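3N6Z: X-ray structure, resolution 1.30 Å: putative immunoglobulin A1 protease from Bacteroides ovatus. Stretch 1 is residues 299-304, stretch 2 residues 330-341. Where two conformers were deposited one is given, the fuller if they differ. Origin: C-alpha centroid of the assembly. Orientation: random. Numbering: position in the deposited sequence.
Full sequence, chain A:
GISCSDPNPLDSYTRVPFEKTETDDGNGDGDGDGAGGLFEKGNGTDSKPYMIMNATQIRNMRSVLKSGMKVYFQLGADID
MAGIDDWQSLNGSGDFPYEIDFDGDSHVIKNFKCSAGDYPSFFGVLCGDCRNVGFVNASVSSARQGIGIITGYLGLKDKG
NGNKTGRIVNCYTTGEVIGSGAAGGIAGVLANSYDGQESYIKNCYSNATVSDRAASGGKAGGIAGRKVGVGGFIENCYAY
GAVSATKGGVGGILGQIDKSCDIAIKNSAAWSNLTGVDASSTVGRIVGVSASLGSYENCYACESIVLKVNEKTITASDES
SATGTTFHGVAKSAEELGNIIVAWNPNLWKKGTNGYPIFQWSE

Stretch 1 (299-304) CYACES
Stretch 2, residues 330-341: VAKSAEELGNII

Two parallel strands joined by a ladder of backbone hydrogen bonds, with the helix that follows the second strand packing against the first, illustrate how a β-α unit can pack against a neighbouring strand. In 3N6Z, residues 299-302 pair with 330-332 in the register Tyr300-Val330, Ala301-Ala331 and Cys302-Lys332 (CA-CA 4.7, 4.8 and 5.1 Å). Val330 N donates to Cys299 O (3.0 Å), Ala301 N to Val330 O (3.0 Å), Lys332 N to Ala301 O (2.9 Å) and Glu303 N to Lys332 O (2.9 Å), so Ala301 bonds to the residues before and after its register partner Ala331, as parallel pairing requires, while Cys299 O and Glu303 N supply the outer two bonds. The backbones are extended (phi/psi -123/163 at Tyr300, -116/130 at Val330).

Ser333 (chi1 p) then caps helix 334-341: Glu336 N donates to Ser333 OG and Ser333 N to Glu336 OE1, both 3.0 Å. A water bridges the stretches, donating to Glu303 OE2 (2.7 Å) and accepting from Ala334 N (2.9 Å).

The helix runs at 143° to the first strand, its axis approaching within 8.6 Å. Leu337 (m, t) points its CA-to-CB bond toward the strand and reaches across the gap, with CD2 3.7 Å from Tyr300 CB and CD1 3.6 Å from Cys302 CB (chi1 t). Ile340 (m, t) places CD1 over one face of the Tyr300 ring (chi1 m, chi2 -72°), 4.2 Å from its centroid.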

# COMPACT_ATOMS: atom_id res chain seq x y z
N CYS A 299 3.16 4.82 18.13
CA CYS A 299 2.04 4.22 17.42
C CYS A 299 0.75 4.49 18.18
O CYS A 299 0.66 4.16 19.39
CB CYS A 299 2.24 2.72 17.25
SG CYS A 299 3.58 2.29 16.08
N TYR A 300 -0.23 5.07 17.49
CA TYR A 300 -1.48 5.55 18.07
C TYR A 300 -2.67 4.93 17.42
O TYR A 300 -2.60 4.40 16.29
CB TYR A 300 -1.56 7.11 17.99
CG TYR A 300 -0.29 7.72 18.56
CD1 TYR A 300 -0.05 7.68 19.93
CD2 TYR A 300 0.68 8.24 17.73
CE1 TYR A 300 1.16 8.12 20.45
CE2 TYR A 300 1.91 8.69 18.23
CZ TYR A 300 2.14 8.64 19.61
OH TYR A 300 3.33 9.05 20.11
N ALA A 301 -3.81 5.02 18.09
CA ALA A 301 -5.08 4.60 17.53
C ALA A 301 -6.16 5.54 17.98
O ALA A 301 -6.17 5.98 19.14
CB ALA A 301 -5.44 3.15 17.94
N CYS A 302 -7.09 5.89 17.11
CA CYS A 302 -8.19 6.74 17.56
C CYS A 302 -9.03 5.99 18.59
O CYS A 302 -9.37 4.82 18.43
CB CYS A 302 -9.08 7.24 16.44
SG CYS A 302 -10.13 8.65 16.97
N GLU A 303 -9.38 6.71 19.66
CA GLU A 303 -10.12 6.16 20.79
C GLU A 303 -11.51 5.65 20.37
O GLU A 303 -12.08 4.82 21.07
CB GLU A 303 -10.26 7.23 21.88
CG GLU A 303 -11.14 8.39 21.50
CD GLU A 303 -11.09 9.58 22.45
OE1 GLU A 303 -10.48 9.44 23.53
OE2 GLU A 303 -11.73 10.61 22.08
N SER A 304 -12.02 6.13 19.24
CA SER A 304 -13.38 5.78 18.83
C SER A 304 -13.48 4.65 17.81
O SER A 304 -14.60 4.31 17.42
CB SER A 304 -14.06 7.02 18.28
OG SER A 304 -13.44 7.45 17.08
N VAL A 330 -1.26 3.27 21.48
CA VAL A 330 -1.82 4.14 22.51
C VAL A 330 -2.99 4.95 21.95
O VAL A 330 -2.86 5.59 20.91
CB VAL A 330 -0.72 5.09 23.04
CG1 VAL A 330 -1.32 6.16 23.99
CG2 VAL A 330 0.41 4.26 23.72
N ALA A 331 -4.11 4.94 22.64
CA ALA A 331 -5.28 5.68 22.21
C ALA A 331 -5.09 7.20 22.25
O ALA A 331 -4.49 7.74 23.19
CB ALA A 331 -6.51 5.25 23.00
N LYS A 332 -5.65 7.87 21.26
CA LYS A 332 -5.69 9.31 21.15
C LYS A 332 -7.07 9.77 20.65
O LYS A 332 -7.76 9.05 19.94
CB LYS A 332 -4.62 9.82 20.18
CG LYS A 332 -3.18 9.57 20.65
CD LYS A 332 -2.85 10.54 21.80
CE LYS A 332 -1.65 10.12 22.64
NZ LYS A 332 -1.36 11.19 23.64
N SER A 333 -7.42 11.02 20.97
CA SER A 333 -8.62 11.63 20.43
C SER A 333 -8.41 11.97 18.95
O SER A 333 -7.28 12.12 18.52
CB SER A 333 -9.02 12.90 21.19
OG SER A 333 -8.07 13.92 20.99
N ALA A 334 -9.51 12.24 18.26
CA ALA A 334 -9.43 12.71 16.87
C ALA A 334 -8.61 14.00 16.78
O ALA A 334 -7.81 14.16 15.86
CB ALA A 334 -10.86 12.92 16.28
N GLU A 335 -8.83 14.93 17.72
CA GLU A 335 -8.12 16.21 17.69
C GLU A 335 -6.62 15.99 17.90
O GLU A 335 -5.79 16.56 17.17
CB GLU A 335 -8.66 17.19 18.74
CG GLU A 335 -7.99 18.57 18.68
CD GLU A 335 -8.35 19.48 19.88
OE1 GLU A 335 -9.28 19.16 20.65
OE2 GLU A 335 -7.67 20.53 20.04
N GLU A 336 -6.28 15.16 18.87
CA GLU A 336 -4.88 14.81 19.10
C GLU A 336 -4.23 14.17 17.89
O GLU A 336 -3.10 14.50 17.54
CB GLU A 336 -4.73 13.92 20.33
CG GLU A 336 -5.07 14.69 21.63
CD GLU A 336 -5.44 13.82 22.82
OE1 GLU A 336 -5.55 12.56 22.71
OE2 GLU A 336 -5.66 14.41 23.92
N LEU A 337 -4.93 13.22 17.29
CA LEU A 337 -4.38 12.53 16.10
C LEU A 337 -4.15 13.46 14.94
O LEU A 337 -3.16 13.34 14.24
CB LEU A 337 -5.29 11.41 15.63
CG LEU A 337 -5.21 10.10 16.32
CD1 LEU A 337 -6.16 9.12 15.64
CD2 LEU A 337 -3.76 9.54 16.37
N GLY A 338 -5.06 14.41 14.74
CA GLY A 338 -4.85 15.40 13.68
C GLY A 338 -3.56 16.16 13.87
O GLY A 338 -2.83 16.36 12.91
N ASN A 339 -3.29 16.60 15.11
CA ASN A 339 -2.02 17.27 15.48
C ASN A 339 -0.84 16.40 15.21
O ASN A 339 0.16 16.82 14.64
CB ASN A 339 -1.94 17.57 17.01
CG ASN A 339 -2.82 18.72 17.45
OD1 ASN A 339 -3.35 19.49 16.64
ND2 ASN A 339 -3.01 18.82 18.77
N ILE A 340 -0.94 15.15 15.67
CA ILE A 340 0.16 14.22 15.58
C ILE A 340 0.54 13.96 14.11
O ILE A 340 1.71 14.01 13.72
CB ILE A 340 -0.16 12.89 16.33
CG1 ILE A 340 -0.20 13.14 17.86
CG2 ILE A 340 0.82 11.79 15.97
CD1 ILE A 340 -0.85 11.99 18.62
N ILE A 341 -0.47 13.64 13.31
CA ILE A 341 -0.27 13.26 11.90
C ILE A 341 0.31 14.42 11.10
O ILE A 341 1.30 14.25 10.41
CB ILE A 341 -1.58 12.75 11.29
CG1 ILE A 341 -1.99 11.40 11.92
CG2 ILE A 341 -1.45 12.61 9.75
CD1 ILE A 341 -3.46 10.97 11.68
O HOH W 1 -12.06 11.56 19.53